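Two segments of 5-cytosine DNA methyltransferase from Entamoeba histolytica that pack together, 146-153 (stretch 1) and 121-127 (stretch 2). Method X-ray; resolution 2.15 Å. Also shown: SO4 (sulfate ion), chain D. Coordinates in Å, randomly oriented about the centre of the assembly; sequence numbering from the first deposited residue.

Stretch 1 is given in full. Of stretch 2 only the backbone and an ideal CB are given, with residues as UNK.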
ATOM      1  N   ILE A 146      17.635 -16.237   1.391  1.00 15.59           N
ATOM      2  CA  ILE A 146      18.723 -15.269   1.372  1.00 16.15           C
ATOM      3  C   ILE A 146      18.804 -14.515   2.696  1.00 15.99           C
ATOM      4  O   ILE A 146      19.873 -14.407   3.296  1.00 17.83           O
ATOM      5  CB  ILE A 146      18.568 -14.260   0.220  1.00 16.70           C
ATOM      6  CG1 ILE A 146      18.736 -14.958  -1.131  1.00 16.50           C
ATOM      7  CG2 ILE A 146      19.579 -13.134   0.360  1.00 15.13           C
ATOM      8  CD1 ILE A 146      18.572 -14.036  -2.319  1.00 17.96           C
ATOM      9  N   LEU A 147      17.666 -13.999   3.149  1.00 14.75           N
ATOM     10  CA  LEU A 147      17.603 -13.281   4.416  1.00 15.40           C
ATOM     11  C   LEU A 147      18.089 -14.151   5.571  1.00 16.62           C
ATOM     12  O   LEU A 147      18.871 -13.703   6.408  1.00 21.23           O
ATOM     13  CB  LEU A 147      16.179 -12.787   4.687  1.00 16.02           C
ATOM     14  CG  LEU A 147      15.683 -11.649   3.793  1.00 16.33           C
ATOM     15  CD1 LEU A 147      14.218 -11.348   4.061  1.00 13.64           C
ATOM     16  CD2 LEU A 147      16.535 -10.407   3.997  1.00 15.97           C
ATOM     17  N   ILE A 148      17.626 -15.397   5.611  1.00 15.88           N
ATOM     18  CA  ILE A 148      18.044 -16.335   6.647  1.00 15.60           C
ATOM     19  C   ILE A 148      19.551 -16.563   6.609  1.00 19.06           C
ATOM     20  O   ILE A 148      20.226 -16.489   7.637  1.00 18.33           O
ATOM     21  CB  ILE A 148      17.322 -17.688   6.512  1.00 21.25           C
ATOM     22  CG1 ILE A 148      15.861 -17.553   6.943  1.00 20.66           C
ATOM     23  CG2 ILE A 148      18.019 -18.747   7.351  1.00 22.14           C
ATOM     24  CD1 ILE A 148      15.694 -17.081   8.372  1.00 23.62           C
ATOM     25  N   LYS A 149      20.071 -16.838   5.418  1.00 17.58           N
ATOM     26  CA  LYS A 149      21.497 -17.076   5.244  1.00 18.54           C
ATOM     27  C   LYS A 149      22.318 -15.860   5.663  1.00 20.28           C
ATOM     28  O   LYS A 149      23.467 -15.990   6.087  1.00 26.05           O
ATOM     29  CB  LYS A 149      21.804 -17.453   3.791  1.00 22.69           C
ATOM     30  CG  LYS A 149      23.283 -17.654   3.501  1.00 32.27           C
ATOM     31  CD  LYS A 149      23.512 -18.073   2.059  1.00 39.46           C
ATOM     32  CE  LYS A 149      24.998 -18.143   1.737  1.00 43.00           C
ATOM     33  NZ  LYS A 149      25.669 -16.824   1.912  1.00 44.26           N
ATOM     34  N   ASN A 150      21.724 -14.676   5.550  1.00 14.38           N
ATOM     35  CA  ASN A 150      22.407 -13.446   5.940  1.00 14.51           C
ATOM     36  C   ASN A 150      22.070 -12.984   7.359  1.00 13.96           C
ATOM     37  O   ASN A 150      22.173 -11.799   7.676  1.00 15.55           O
ATOM     38  CB  ASN A 150      22.149 -12.328   4.926  1.00 13.22           C
ATOM     39  CG  ASN A 150      22.895 -12.541   3.622  1.00 15.45           C
ATOM     40  OD1 ASN A 150      24.036 -12.106   3.467  1.00 18.60           O
ATOM     41  ND2 ASN A 150      22.254 -13.219   2.677  1.00 17.29           N
ATOM     42  N   GLN A 151      21.663 -13.933   8.199  1.00 11.70           N
ATOM     43  CA  GLN A 151      21.519 -13.715   9.639  1.00  9.64           C
ATOM     44  C   GLN A 151      20.333 -12.841  10.056  1.00 10.92           C
ATOM     45  O   GLN A 151      20.381 -12.182  11.094  1.00 16.50           O
ATOM     46  CB  GLN A 151      22.815 -13.138  10.224  1.00 14.41           C
ATOM     47  CG  GLN A 151      24.086 -13.834   9.753  1.00 15.44           C
ATOM     48  CD  GLN A 151      24.139 -15.298  10.143  1.00 21.85           C
ATOM     49  OE1 GLN A 151      23.213 -15.823  10.760  1.00 23.90           O
ATOM     50  NE2 GLN A 151      25.231 -15.966   9.787  1.00 23.62           N
ATOM     51  N   TYR A 152      19.271 -12.843   9.258  1.00 11.04           N
ATOM     52  CA  TYR A 152      18.082 -12.058   9.579  1.00  9.16           C
ATOM     53  C   TYR A 152      17.060 -12.865  10.368  1.00 14.25           C
ATOM     54  O   TYR A 152      16.917 -14.071  10.170  1.00 19.43           O
ATOM     55  CB  TYR A 152      17.425 -11.519   8.305  1.00 10.46           C
ATOM     56  CG  TYR A 152      18.062 -10.263   7.754  1.00 12.54           C
ATOM     57  CD1 TYR A 152      17.648  -9.007   8.180  1.00 14.82           C
ATOM     58  CD2 TYR A 152      19.069 -10.332   6.804  1.00 12.27           C
ATOM     59  CE1 TYR A 152      18.225  -7.854   7.679  1.00 14.69           C
ATOM     60  CE2 TYR A 152      19.652  -9.187   6.296  1.00 14.85           C
ATOM     61  CZ  TYR A 152      19.227  -7.952   6.735  1.00 14.89           C
ATOM     62  OH  TYR A 152      19.804  -6.810   6.232  1.00 14.95           O
ATOM     63  N   TYR A 153      16.354 -12.189  11.269  1.00 13.14           N
ATOM     64  CA  TYR A 153      15.183 -12.762  11.919  1.00 16.21           C
ATOM     65  C   TYR A 153      13.946 -12.255  11.189  1.00 18.66           C
ATOM     66  O   TYR A 153      13.823 -11.061  10.921  1.00 19.05           O
ATOM     67  CB  TYR A 153      15.128 -12.362  13.393  1.00 16.24           C
ATOM     68  CG  TYR A 153      16.255 -12.934  14.222  1.00 19.35           C
ATOM     69  CD1 TYR A 153      16.106 -14.141  14.893  1.00 20.86           C
ATOM     70  CD2 TYR A 153      17.469 -12.269  14.332  1.00 19.45           C
ATOM     71  CE1 TYR A 153      17.132 -14.668  15.651  1.00 22.34           C
ATOM     72  CE2 TYR A 153      18.501 -12.788  15.087  1.00 21.51           C
ATOM     73  CZ  TYR A 153      18.328 -13.987  15.744  1.00 21.68           C
ATOM     74  OH  TYR A 153      19.355 -14.508  16.498  1.00 20.70           O
ATOM     75  N   UNK A 121      27.588  -3.071   5.325  1.00 16.38           N
ATOM     76  CA  UNK A 121      26.592  -2.911   6.372  1.00 19.83           C
ATOM     77  C   UNK A 121      25.188  -3.241   5.877  1.00 19.70           C
ATOM     78  O   UNK A 121      24.527  -2.406   5.263  1.00 23.93           O
ATOM     79  CB  UNK A 121      26.631  -1.482   6.918  1.00 19.83           C
ATOM     80  N   UNK A 122      24.740  -4.464   6.141  1.00 19.60           N
ATOM     81  CA  UNK A 122      23.380  -4.859   5.802  1.00 21.32           C
ATOM     82  C   UNK A 122      22.400  -3.987   6.572  1.00 17.77           C
ATOM     83  O   UNK A 122      22.663  -3.627   7.719  1.00 14.36           O
ATOM     84  CB  UNK A 122      23.145  -6.340   6.106  1.00 21.32           C
ATOM     85  N   UNK A 123      21.266  -3.639   5.943  1.00 20.27           N
ATOM     86  CA  UNK A 123      20.232  -2.859   6.630  1.00 15.67           C
ATOM     87  C   UNK A 123      19.775  -3.576   7.894  1.00 14.06           C
ATOM     88  O   UNK A 123      19.470  -4.768   7.845  1.00 12.85           O
ATOM     89  CB  UNK A 123      19.040  -2.609   5.704  1.00 15.67           C
ATOM     90  N   UNK A 124      19.743  -2.862   9.012  1.00 15.18           N
ATOM     91  CA  UNK A 124      19.369  -3.464  10.288  1.00 16.24           C
ATOM     92  C   UNK A 124      17.871  -3.747  10.380  1.00 15.09           C
ATOM     93  O   UNK A 124      17.431  -4.516  11.232  1.00 16.35           O
ATOM     94  CB  UNK A 124      19.793  -2.549  11.439  1.00 16.24           C
ATOM     95  N   UNK A 125      17.095  -3.120   9.501  1.00  9.50           N
ATOM     96  CA  UNK A 125      15.655  -3.348   9.449  1.00  8.73           C
ATOM     97  C   UNK A 125      15.162  -3.384   8.008  1.00 10.30           C
ATOM     98  O   UNK A 125      15.542  -2.544   7.192  1.00  7.91           O
ATOM     99  CB  UNK A 125      14.913  -2.264  10.234  1.00  8.73           C
ATOM    100  N   UNK A 126      14.320  -4.366   7.702  1.00 14.11           N
ATOM    101  CA  UNK A 126      13.707  -4.480   6.384  1.00 10.53           C
ATOM    102  C   UNK A 126      12.204  -4.686   6.517  1.00 11.60           C
ATOM    103  O   UNK A 126      11.747  -5.495   7.326  1.00  5.92           O
ATOM    104  CB  UNK A 126      14.335  -5.630   5.594  1.00 10.53           C
ATOM    105  N   UNK A 127      11.439  -3.953   5.717  1.00 10.53           N
ATOM    106  CA  UNK A 127       9.991  -4.101   5.707  1.00 12.62           C
ATOM    107  C   UNK A 127       9.489  -4.306   4.283  1.00 14.93           C
ATOM    108  O   UNK A 127       9.741  -3.485   3.400  1.00 16.62           O
ATOM    109  CB  UNK A 127       9.321  -2.880   6.339  1.00 12.62           C
TER
HETATM  110  S   SO4 D 325      24.041   2.904  11.295  1.00 68.91           S
HETATM  111  O1  SO4 D 325      23.901   3.130   9.859  1.00 67.38           O
HETATM  112  O2  SO4 D 325      22.877   2.187  11.807  1.00 65.97           O
HETATM  113  O3  SO4 D 325      25.243   2.109  11.534  1.00 71.40           O
HETATM  114  O4  SO4 D 325      24.152   4.190  11.976  1.00 68.89           O

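Stretch 1 offers stretch 2 the end of a helix and the turn that follows it. Asn150, the first residue to leave helical angles, folds its side chain back so that ND2 donates to Ile146 O at 2.7 Å. What projects toward stretch 2 is the Tyr152 ring, with Leu147 and Asn150 beside it.

Position 121 has nothing of stretch 1 within 5.5 Å of its ideal CB, so this contact sets no rule for it. It is Asn121, which makes no contact here.

Position 122 is the one to design around. Its CA-to-CB bond points toward stretch 1, and the ideal CB already lies 3.4 Å from Tyr152 OH. Beyond it run the flank of the Tyr152 ring and then Asn150, with its carbonyl O and OD1 on that side. A long chain, apolar along its stem and able to donate at its tip, would suit: lysine or arginine, perhaps glutamine, while methionine would fill the groove without using the acceptors. The residue is Lys122. Its CD packs 3.9 Å from Asn150 CB and its CE comes 3.4 Å from Asn150 O. The amine does not bond Asn150 directly; a water accepts from Lys122 NZ at 2.9 Å and donates to Asn150 OD1 at 2.7 Å.

At position 123 the backbone does the work. Its carbonyl O lies 2.6 Å from Tyr152 OH, near the plane of the ring, and accepts the hydroxyl's hydrogen bond, an interaction made by the backbone, so it does not itself specify the side chain. CB points sideways, and phi of -57° with psi of 130° suits proline among many others. Pro123 is found, its CG 3.4 Å from Tyr152 OH.

Position 124 turns its CB away, so stretch 1 asks nothing of it; a sulfate, probably from the crystallisation liquor, lies within reach of a long basic chain, though polar residues in general would suit. Lys124 reaches it, with NZ donating to sulfate O2 at 3.0 Å and, weakly, to O3 at 3.2 Å.

Position 125 also points away, so stretch 1 sets no rule for it; it is His125, whose NE2 is hydrogen-bonded elsewhere in the structure.

Position 126, back toward stretch 1, has its ideal CB 4.9 Å from Tyr152 CE1 and 5.5 Å from Leu147 CD2. That gap calls for a mid-sized apolar chain: isoleucine, leucine or methionine, with extended strand angles favouring the beta-branched choice. Ile126 brings CD1 into contact with both, 3.7 Å from Tyr152 CE1 and 3.8 Å from Leu147 CD2.

Position 127 is out of reach; Phe127 takes no part.

Stretch 2, residues 121-127: NKPKHIF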
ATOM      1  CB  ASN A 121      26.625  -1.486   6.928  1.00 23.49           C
ATOM      2  CG  ASN A 121      27.959  -1.139   7.558  1.00 28.48           C
ATOM      3  OD1 ASN A 121      28.616  -0.177   7.159  1.00 31.91           O
ATOM      4  ND2 ASN A 121      28.368  -1.924   8.548  1.00 28.44           N
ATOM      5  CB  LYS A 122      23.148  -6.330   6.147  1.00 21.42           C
ATOM      6  CG  LYS A 122      23.909  -7.306   5.262  1.00 25.50           C
ATOM      7  CD  LYS A 122      23.604  -8.754   5.623  1.00 27.00           C
ATOM      8  CE  LYS A 122      24.195  -9.130   6.972  1.00 30.38           C
ATOM      9  NZ  LYS A 122      25.684  -9.158   6.945  1.00 35.09           N
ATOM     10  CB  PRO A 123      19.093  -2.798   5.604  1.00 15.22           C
ATOM     11  CG  PRO A 123      19.379  -3.897   4.628  1.00 17.08           C
ATOM     12  CD  PRO A 123      20.868  -3.999   4.573  1.00 19.49           C
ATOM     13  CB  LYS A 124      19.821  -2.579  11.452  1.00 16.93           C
ATOM     14  CG  LYS A 124      21.328  -2.372  11.513  1.00 19.11           C
ATOM     15  CD  LYS A 124      21.718  -1.444  12.651  1.00 23.43           C
ATOM     16  CE  LYS A 124      23.223  -1.227  12.690  1.00 25.22           C
ATOM     17  NZ  LYS A 124      23.732  -0.679  11.402  1.00 25.86           N
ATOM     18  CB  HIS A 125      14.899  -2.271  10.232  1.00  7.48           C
ATOM     19  CG  HIS A 125      15.206  -2.260  11.698  1.00  6.10           C
ATOM     20  ND1 HIS A 125      16.286  -1.585  12.226  1.00  5.46           N
ATOM     21  CD2 HIS A 125      14.579  -2.844  12.744  1.00  6.59           C
ATOM     22  CE1 HIS A 125      16.308  -1.753  13.535  1.00 11.43           C
ATOM     23  NE2 HIS A 125      15.285  -2.514  13.877  1.00 13.02           N
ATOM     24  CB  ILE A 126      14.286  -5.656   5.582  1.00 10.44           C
ATOM     25  CG1 ILE A 126      15.805  -5.541   5.470  1.00  8.38           C
ATOM     26  CG2 ILE A 126      13.649  -5.721   4.200  1.00  5.60           C
ATOM     27  CD1 ILE A 126      16.431  -6.649   4.657  1.00 10.37           C
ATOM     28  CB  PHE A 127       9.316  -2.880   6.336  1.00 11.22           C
ATOM     29  CG  PHE A 127       7.839  -3.046   6.547  1.00 12.17           C
ATOM     30  CD1 PHE A 127       7.342  -3.440   7.778  1.00 11.56           C
ATOM     31  CD2 PHE A 127       6.948  -2.813   5.514  1.00  9.95           C
ATOM     32  CE1 PHE A 127       5.983  -3.595   7.976  1.00 10.71           C
ATOM     33  CE2 PHE A 127       5.589  -2.967   5.704  1.00  7.23           C
ATOM     34  CZ  PHE A 127       5.105  -3.358   6.937  1.00  9.00           C
TER
HETATM   35  O   HOH W   1      26.121 -11.321   5.047  1.00 36.76           O
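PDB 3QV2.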